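Local structure of putative tRNA (Adenine(37)-N6)-methyltransferase (Pseudomonas aeruginosa, 7BTU) at residues H219-Y222 with I228-L231. The protein is probably an S-adenosyl-L-methionine-dependent methyltransferase that modifies threonylcarbamoyladenosine at position 37 of tRNA. Residues are numbered along the deposited sequence; the frame is centred on the assembly and turned at random.
Sequences HWHY and IRVL
The imidazole of His221 meets two side chains of the neighbouring strand, both from the same side of its plane. Leu231 crosses it at about a right angle and sets CD2 over one ring face, a CH-pi contact 4.1 Å from the centroid. Arg229 runs alongside, its aliphatic CD packed tightly and obliquely 3.1 Å from His221 NE2; ring and guanidinium planes are 42° apart. His221 CG lies between its backbone N and carbonyl carbon (chi1 73°), which swings the ring toward Arg229 and Leu231. Arg229 NH1 goes on to a long, weak ion pair with Glu164. These residues belong to the beta hairpin 216-222/227-234 of the C-terminal domain's mixed sheet, where His221 and Arg229 form an antiparallel hydrogen-bonded pair: Arg229 N to His221 O is 2.9 Å, His221 N to Arg229 O 3.1 Å. A third bond, Leu231 N to His219 O, is 2.7 Å. Trp220 and Val230, a non-hydrogen-bonded pair, turn to the face covered by helix 184-193. Ile228 uses separate branches: CG2 meets Trp220 CD1 obliquely at 3.6 Å, CG1 reaches Tyr222 CE2 at 3.5 Å, with Ile228 CD1 alongside the phenol toward OH. Trp220 NE1 is buried without a polar partner.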
ATOM      1  N   HIS B 219      -5.093 -32.216   8.050  1.00 15.83           N
ATOM      2  CA  HIS B 219      -6.225 -32.350   8.958  1.00 17.15           C
ATOM      3  C   HIS B 219      -5.744 -32.140  10.375  1.00 17.61           C
ATOM      4  O   HIS B 219      -4.618 -32.539  10.720  1.00 14.66           O
ATOM      5  CB  HIS B 219      -6.917 -33.714   8.831  1.00 17.74           C
ATOM      6  CG  HIS B 219      -7.478 -33.930   7.470  1.00 24.68           C
ATOM      7  ND1 HIS B 219      -6.882 -34.758   6.544  1.00 26.55           N
ATOM      8  CD2 HIS B 219      -8.530 -33.355   6.843  1.00 26.99           C
ATOM      9  CE1 HIS B 219      -7.566 -34.709   5.413  1.00 28.70           C
ATOM     10  NE2 HIS B 219      -8.577 -33.876   5.578  1.00 29.48           N
ATOM     11  N   TRP B 220      -6.619 -31.507  11.183  1.00 17.93           N
ATOM     12  CA  TRP B 220      -6.282 -31.204  12.559  1.00 16.30           C
ATOM     13  C   TRP B 220      -7.542 -31.187  13.441  1.00 18.25           C
ATOM     14  O   TRP B 220      -8.686 -31.213  12.954  1.00 17.81           O
ATOM     15  CB  TRP B 220      -5.531 -29.872  12.652  1.00 16.96           C
ATOM     16  CG  TRP B 220      -6.352 -28.636  12.585  1.00 20.11           C
ATOM     17  CD1 TRP B 220      -6.913 -27.935  13.650  1.00 24.20           C
ATOM     18  CD2 TRP B 220      -6.718 -27.948  11.430  1.00 23.67           C
ATOM     19  NE1 TRP B 220      -7.568 -26.858  13.203  1.00 26.07           N
ATOM     20  CE2 TRP B 220      -7.443 -26.817  11.835  1.00 25.39           C
ATOM     21  CE3 TRP B 220      -6.449 -28.138  10.086  1.00 26.32           C
ATOM     22  CZ2 TRP B 220      -7.946 -25.919  10.953  1.00 28.69           C
ATOM     23  CZ3 TRP B 220      -6.942 -27.227   9.208  1.00 32.00           C
ATOM     24  CH2 TRP B 220      -7.686 -26.134   9.640  1.00 33.64           C
ATOM     25  N   HIS B 221      -7.317 -31.166  14.766  1.00 17.68           N
ATOM     26  CA  HIS B 221      -8.435 -30.953  15.682  1.00 16.58           C
ATOM     27  C   HIS B 221      -7.920 -30.165  16.902  1.00 17.05           C
ATOM     28  O   HIS B 221      -6.728 -29.883  17.014  1.00 16.71           O
ATOM     29  CB  HIS B 221      -9.107 -32.321  15.983  1.00 23.10           C
ATOM     30  CG  HIS B 221      -8.328 -33.238  16.884  1.00 29.47           C
ATOM     31  ND1 HIS B 221      -8.768 -34.506  17.187  1.00 32.82           N
ATOM     32  CD2 HIS B 221      -7.211 -33.051  17.621  1.00 33.44           C
ATOM     33  CE1 HIS B 221      -7.924 -35.074  18.035  1.00 34.63           C
ATOM     34  NE2 HIS B 221      -6.980 -34.206  18.324  1.00 33.02           N
ATOM     35  N   TYR B 222      -8.830 -29.792  17.806  1.00 17.94           N
ATOM     36  CA  TYR B 222      -8.520 -29.016  19.009  1.00 18.84           C
ATOM     37  C   TYR B 222      -8.580 -29.930  20.216  1.00 19.41           C
ATOM     38  O   TYR B 222      -9.664 -30.129  20.753  1.00 20.21           O
ATOM     39  CB  TYR B 222      -9.533 -27.896  19.202  1.00 24.54           C
ATOM     40  CG  TYR B 222      -9.341 -26.796  18.223  1.00 26.72           C
ATOM     41  CD1 TYR B 222      -9.906 -26.870  16.959  1.00 33.82           C
ATOM     42  CD2 TYR B 222      -8.572 -25.695  18.544  1.00 26.31           C
ATOM     43  CE1 TYR B 222      -9.721 -25.826  16.038  1.00 36.27           C
ATOM     44  CE2 TYR B 222      -8.405 -24.645  17.641  1.00 31.48           C
ATOM     45  CZ  TYR B 222      -8.957 -24.737  16.386  1.00 38.29           C
ATOM     46  OH  TYR B 222      -8.767 -23.689  15.487  1.00 48.98           O
ATOM     47  N   ILE B 228      -3.887 -26.949  19.164  1.00 20.29           N
ATOM     48  CA  ILE B 228      -4.183 -27.626  17.919  1.00 18.30           C
ATOM     49  C   ILE B 228      -3.268 -28.825  17.786  1.00 17.80           C
ATOM     50  O   ILE B 228      -2.071 -28.749  18.101  1.00 20.23           O
ATOM     51  CB  ILE B 228      -4.012 -26.650  16.744  1.00 21.28           C
ATOM     52  CG1 ILE B 228      -5.202 -25.658  16.737  1.00 27.57           C
ATOM     53  CG2 ILE B 228      -3.896 -27.433  15.465  1.00 20.96           C
ATOM     54  CD1 ILE B 228      -5.150 -24.565  15.612  1.00 27.45           C
ATOM     55  N   ARG B 229      -3.811 -29.921  17.283  1.00 16.89           N
ATOM     56  CA  ARG B 229      -3.031 -31.119  17.020  1.00 16.77           C
ATOM     57  C   ARG B 229      -3.156 -31.479  15.554  1.00 15.77           C
ATOM     58  O   ARG B 229      -4.268 -31.585  15.042  1.00 16.77           O
ATOM     59  CB  ARG B 229      -3.502 -32.281  17.941  1.00 17.39           C
ATOM     60  CG  ARG B 229      -3.056 -33.674  17.459  1.00 26.41           C
ATOM     61  CD  ARG B 229      -3.896 -34.837  18.214  1.00 34.00           C
ATOM     62  NE  ARG B 229      -3.454 -36.199  17.869  1.00 19.24           N
ATOM     63  CZ  ARG B 229      -2.276 -36.648  18.263  1.00 20.43           C
ATOM     64  NH1 ARG B 229      -1.525 -35.841  18.979  1.00 26.21           N
ATOM     65  NH2 ARG B 229      -1.840 -37.882  17.978  1.00 21.69           N
ATOM     66  N   VAL B 230      -2.010 -31.602  14.849  1.00 15.73           N
ATOM     67  CA  VAL B 230      -2.050 -31.995  13.442  1.00 15.06           C
ATOM     68  C   VAL B 230      -2.242 -33.496  13.389  1.00 15.50           C
ATOM     69  O   VAL B 230      -1.457 -34.257  13.986  1.00 17.68           O
ATOM     70  CB  VAL B 230      -0.739 -31.601  12.681  1.00 18.03           C
ATOM     71  CG1 VAL B 230      -0.931 -31.796  11.165  1.00 14.55           C
ATOM     72  CG2 VAL B 230      -0.319 -30.155  12.979  1.00 15.44           C
ATOM     73  N   LEU B 231      -3.246 -33.942  12.631  1.00 15.78           N
ATOM     74  CA  LEU B 231      -3.554 -35.365  12.603  1.00 16.81           C
ATOM     75  C   LEU B 231      -2.858 -36.066  11.434  1.00 16.67           C
ATOM     76  O   LEU B 231      -2.342 -37.167  11.585  1.00 17.92           O
ATOM     77  CB  LEU B 231      -5.072 -35.547  12.483  1.00 19.10           C
ATOM     78  CG  LEU B 231      -5.885 -35.035  13.664  1.00 16.37           C
ATOM     79  CD1 LEU B 231      -7.372 -34.888  13.274  1.00 21.05           C
ATOM     80  CD2 LEU B 231      -5.763 -36.094  14.780  1.00 17.44           C
TER